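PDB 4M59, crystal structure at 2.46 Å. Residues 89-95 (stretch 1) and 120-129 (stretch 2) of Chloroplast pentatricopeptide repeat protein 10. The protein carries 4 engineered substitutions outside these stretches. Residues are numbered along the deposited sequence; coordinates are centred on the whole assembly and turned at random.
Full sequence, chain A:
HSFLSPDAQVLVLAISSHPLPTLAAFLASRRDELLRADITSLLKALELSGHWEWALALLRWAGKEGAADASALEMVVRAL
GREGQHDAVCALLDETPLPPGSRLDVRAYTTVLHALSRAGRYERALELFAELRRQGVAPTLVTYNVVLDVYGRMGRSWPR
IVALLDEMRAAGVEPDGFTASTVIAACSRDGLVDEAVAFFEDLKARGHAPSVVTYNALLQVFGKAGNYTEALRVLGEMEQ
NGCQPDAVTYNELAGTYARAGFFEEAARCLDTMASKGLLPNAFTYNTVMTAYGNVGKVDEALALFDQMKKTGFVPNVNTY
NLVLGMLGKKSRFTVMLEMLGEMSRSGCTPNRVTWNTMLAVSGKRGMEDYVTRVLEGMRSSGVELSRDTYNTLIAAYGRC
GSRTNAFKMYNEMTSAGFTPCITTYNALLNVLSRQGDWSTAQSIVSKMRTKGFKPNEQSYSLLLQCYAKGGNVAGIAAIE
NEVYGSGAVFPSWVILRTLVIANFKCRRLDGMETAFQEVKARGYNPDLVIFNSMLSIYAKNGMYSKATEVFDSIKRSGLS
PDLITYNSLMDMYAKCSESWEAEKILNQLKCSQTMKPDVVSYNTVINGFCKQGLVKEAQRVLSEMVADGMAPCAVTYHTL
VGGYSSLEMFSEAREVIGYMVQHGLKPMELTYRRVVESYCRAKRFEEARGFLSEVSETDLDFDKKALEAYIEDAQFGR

Stretch 1, residues 89-95: VCALLDE
Stretch 2 120-129: GRYERALELF

Residues 89-95 lie within a helix that begins earlier in the chain, and residues 122-129 open a second helix that continues beyond the stretch. The helices are spaced widely enough for side chains alone to meet: CA of Cys90 lies 9.4 Å from CA of Arg121, and CA of Leu93 lies 9.7 Å from CA of Leu128, so the register ascends in both stretches together. The contact buries 239 Å² in total.

Stretch 2 starts at Gly120, whose phi/psi of 80/7 is a conformation that favours glycine. Arg121 (-83/63) follows at the N-cap position, and its carbonyl O accepts the helical hydrogen bond from Ala125 N at 3.2 Å. Its CA-to-CB bond points toward stretch 1, and an m, t, p side chain with chi4 of -170° carries the guanidinium across the gap. There Arg121 NH1 donates to Asp94 OD2 at 3.0 Å, forming a salt bridge, while Arg121 NH2 makes a weak hydrogen bond to Asp94 OD1 at 3.5 Å. Asp94 leaves its helix sideways, but chi1 of -69° and chi2 of -33° bring the carboxylate to the guanidinium edge. Cys90, small and buried, fits beside the same edge, its CB 4.0 Å from Arg121 NH1.

Tyr122 and Glu123 begin the helix without touching stretch 1. The CA-to-CB bond of Arg124 points toward stretch 1, and the side chain bends (chi1 -147°, chi2 -92°, chi3 112°, chi4 95°). Arg124 CD packs 3.7 Å from Leu93 CD2, and CG of Leu93 lies over one guanidinium face, so leucine packs on the aliphatic CD and on the flat guanidinium face, whose N-H groups point out at the edge.

Ala125, Leu126 and Glu127 make no contact with stretch 1. One turn beyond Arg124, the CA-to-CB bond of buried Leu128 (t, p) points toward stretch 1, and Leu128 CD1 meets Leu93 CD1 at 4.1 Å. Leu93, with chi1 of 171° and chi2 of 91°, thus touches Arg121, Arg124 and Leu128. Phe129 is buried but out of reach.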

# COMPACT_ATOMS: atom_id res chain seq x y z
N VAL A 89 22.12 -24.59 -4.65
CA VAL A 89 22.17 -26.03 -4.48
C VAL A 89 21.50 -26.73 -5.64
O VAL A 89 21.89 -27.81 -6.03
CB VAL A 89 21.51 -26.45 -3.17
CG1 VAL A 89 21.73 -27.90 -2.92
CG2 VAL A 89 22.05 -25.65 -2.02
N CYS A 90 20.48 -26.10 -6.21
CA CYS A 90 19.82 -26.67 -7.37
C CYS A 90 20.74 -26.53 -8.55
O CYS A 90 20.53 -27.13 -9.58
CB CYS A 90 18.50 -25.96 -7.65
SG CYS A 90 17.26 -26.19 -6.41
N ALA A 91 21.77 -25.72 -8.39
CA ALA A 91 22.74 -25.53 -9.43
C ALA A 91 23.70 -26.68 -9.45
O ALA A 91 23.97 -27.25 -10.49
CB ALA A 91 23.48 -24.27 -9.19
N LEU A 92 24.22 -27.01 -8.28
CA LEU A 92 25.14 -28.11 -8.09
C LEU A 92 24.51 -29.40 -8.54
O LEU A 92 25.18 -30.29 -9.04
CB LEU A 92 25.46 -28.24 -6.62
CG LEU A 92 26.14 -27.02 -6.06
CD1 LEU A 92 26.26 -27.12 -4.57
CD2 LEU A 92 27.50 -26.92 -6.67
N LEU A 93 23.22 -29.49 -8.35
CA LEU A 93 22.48 -30.63 -8.80
C LEU A 93 22.49 -30.67 -10.30
O LEU A 93 22.46 -31.73 -10.91
CB LEU A 93 21.06 -30.51 -8.30
CG LEU A 93 20.08 -31.52 -8.86
CD1 LEU A 93 20.04 -32.69 -7.95
CD2 LEU A 93 18.75 -30.89 -8.95
N ASP A 94 22.47 -29.50 -10.92
CA ASP A 94 22.29 -29.40 -12.37
C ASP A 94 23.59 -29.46 -13.16
O ASP A 94 23.61 -29.95 -14.29
CB ASP A 94 21.51 -28.13 -12.72
CG ASP A 94 20.06 -28.21 -12.29
OD1 ASP A 94 19.49 -29.31 -12.30
OD2 ASP A 94 19.49 -27.16 -11.92
N GLU A 95 24.67 -28.97 -12.57
CA GLU A 95 25.97 -28.99 -13.24
C GLU A 95 26.77 -30.24 -12.86
O GLU A 95 27.32 -30.92 -13.72
CB GLU A 95 26.75 -27.70 -12.96
CG GLU A 95 27.81 -27.78 -11.87
CD GLU A 95 29.16 -27.25 -12.32
OE1 GLU A 95 29.53 -26.13 -11.92
OE2 GLU A 95 29.84 -27.95 -13.09
N GLY A 120 9.65 -25.29 -6.78
CA GLY A 120 8.51 -25.86 -7.45
C GLY A 120 8.94 -27.00 -8.32
O GLY A 120 8.16 -27.53 -9.09
N ARG A 121 10.21 -27.37 -8.22
CA ARG A 121 10.73 -28.47 -9.02
C ARG A 121 10.42 -29.80 -8.34
O ARG A 121 11.33 -30.53 -7.94
CB ARG A 121 12.24 -28.31 -9.23
CG ARG A 121 12.62 -27.00 -9.91
CD ARG A 121 14.11 -26.94 -10.19
NE ARG A 121 14.51 -27.91 -11.20
CZ ARG A 121 15.77 -28.19 -11.50
NH1 ARG A 121 16.76 -27.57 -10.86
NH2 ARG A 121 16.05 -29.08 -12.43
N TYR A 122 9.14 -30.09 -8.21
CA TYR A 122 8.67 -31.29 -7.51
C TYR A 122 8.97 -32.56 -8.29
O TYR A 122 9.62 -33.47 -7.78
CB TYR A 122 7.18 -31.18 -7.23
CG TYR A 122 6.79 -29.90 -6.53
CD1 TYR A 122 7.61 -29.34 -5.56
CD2 TYR A 122 5.60 -29.24 -6.83
CE1 TYR A 122 7.26 -28.17 -4.91
CE2 TYR A 122 5.25 -28.07 -6.19
CZ TYR A 122 6.08 -27.54 -5.23
OH TYR A 122 5.74 -26.38 -4.59
N GLU A 123 8.49 -32.62 -9.53
CA GLU A 123 8.70 -33.79 -10.38
C GLU A 123 10.17 -34.20 -10.40
O GLU A 123 10.49 -35.35 -10.67
CB GLU A 123 8.21 -33.51 -11.80
CG GLU A 123 6.74 -33.14 -11.88
CD GLU A 123 5.82 -34.33 -11.70
OE1 GLU A 123 4.61 -34.19 -11.95
OE2 GLU A 123 6.31 -35.40 -11.29
N ARG A 124 11.05 -33.24 -10.11
CA ARG A 124 12.48 -33.50 -10.10
C ARG A 124 12.93 -34.02 -8.74
O ARG A 124 13.85 -34.82 -8.64
CB ARG A 124 13.26 -32.23 -10.46
CG ARG A 124 14.54 -32.49 -11.24
CD ARG A 124 15.73 -32.61 -10.30
NE ARG A 124 16.27 -33.96 -10.30
CZ ARG A 124 17.30 -34.36 -11.04
NH1 ARG A 124 17.90 -33.51 -11.86
NH2 ARG A 124 17.73 -35.61 -10.97
N ALA A 125 12.28 -33.53 -7.69
CA ALA A 125 12.61 -33.94 -6.33
C ALA A 125 12.29 -35.41 -6.12
O ALA A 125 13.03 -36.13 -5.45
CB ALA A 125 11.85 -33.09 -5.32
N LEU A 126 11.19 -35.86 -6.71
CA LEU A 126 10.78 -37.25 -6.61
C LEU A 126 11.76 -38.16 -7.33
O LEU A 126 11.99 -39.29 -6.92
CB LEU A 126 9.37 -37.43 -7.17
CG LEU A 126 8.25 -36.70 -6.43
CD1 LEU A 126 6.89 -37.19 -6.90
CD2 LEU A 126 8.40 -36.87 -4.93
N GLU A 127 12.33 -37.65 -8.42
CA GLU A 127 13.27 -38.42 -9.22
C GLU A 127 14.61 -38.57 -8.49
O GLU A 127 15.33 -39.54 -8.69
CB GLU A 127 13.48 -37.77 -10.58
CG GLU A 127 12.28 -37.90 -11.51
CD GLU A 127 12.39 -37.02 -12.73
OE1 GLU A 127 13.30 -36.17 -12.78
OE2 GLU A 127 11.56 -37.17 -13.65
N LEU A 128 14.92 -37.59 -7.64
CA LEU A 128 16.14 -37.64 -6.85
C LEU A 128 15.95 -38.54 -5.65
O LEU A 128 16.87 -39.24 -5.22
CB LEU A 128 16.56 -36.24 -6.41
CG LEU A 128 17.83 -36.17 -5.58
CD1 LEU A 128 19.06 -36.41 -6.45
CD2 LEU A 128 17.94 -34.84 -4.84
N PHE A 129 14.74 -38.52 -5.09
CA PHE A 129 14.39 -39.38 -4.00
C PHE A 129 14.50 -40.80 -4.48
O PHE A 129 15.02 -41.66 -3.78
CB PHE A 129 12.97 -39.06 -3.57
CG PHE A 129 12.56 -39.71 -2.29
CD1 PHE A 129 13.29 -39.54 -1.15
CD2 PHE A 129 11.42 -40.47 -2.23
CE1 PHE A 129 12.91 -40.13 0.00
CE2 PHE A 129 11.05 -41.05 -1.08
CZ PHE A 129 11.79 -40.88 0.03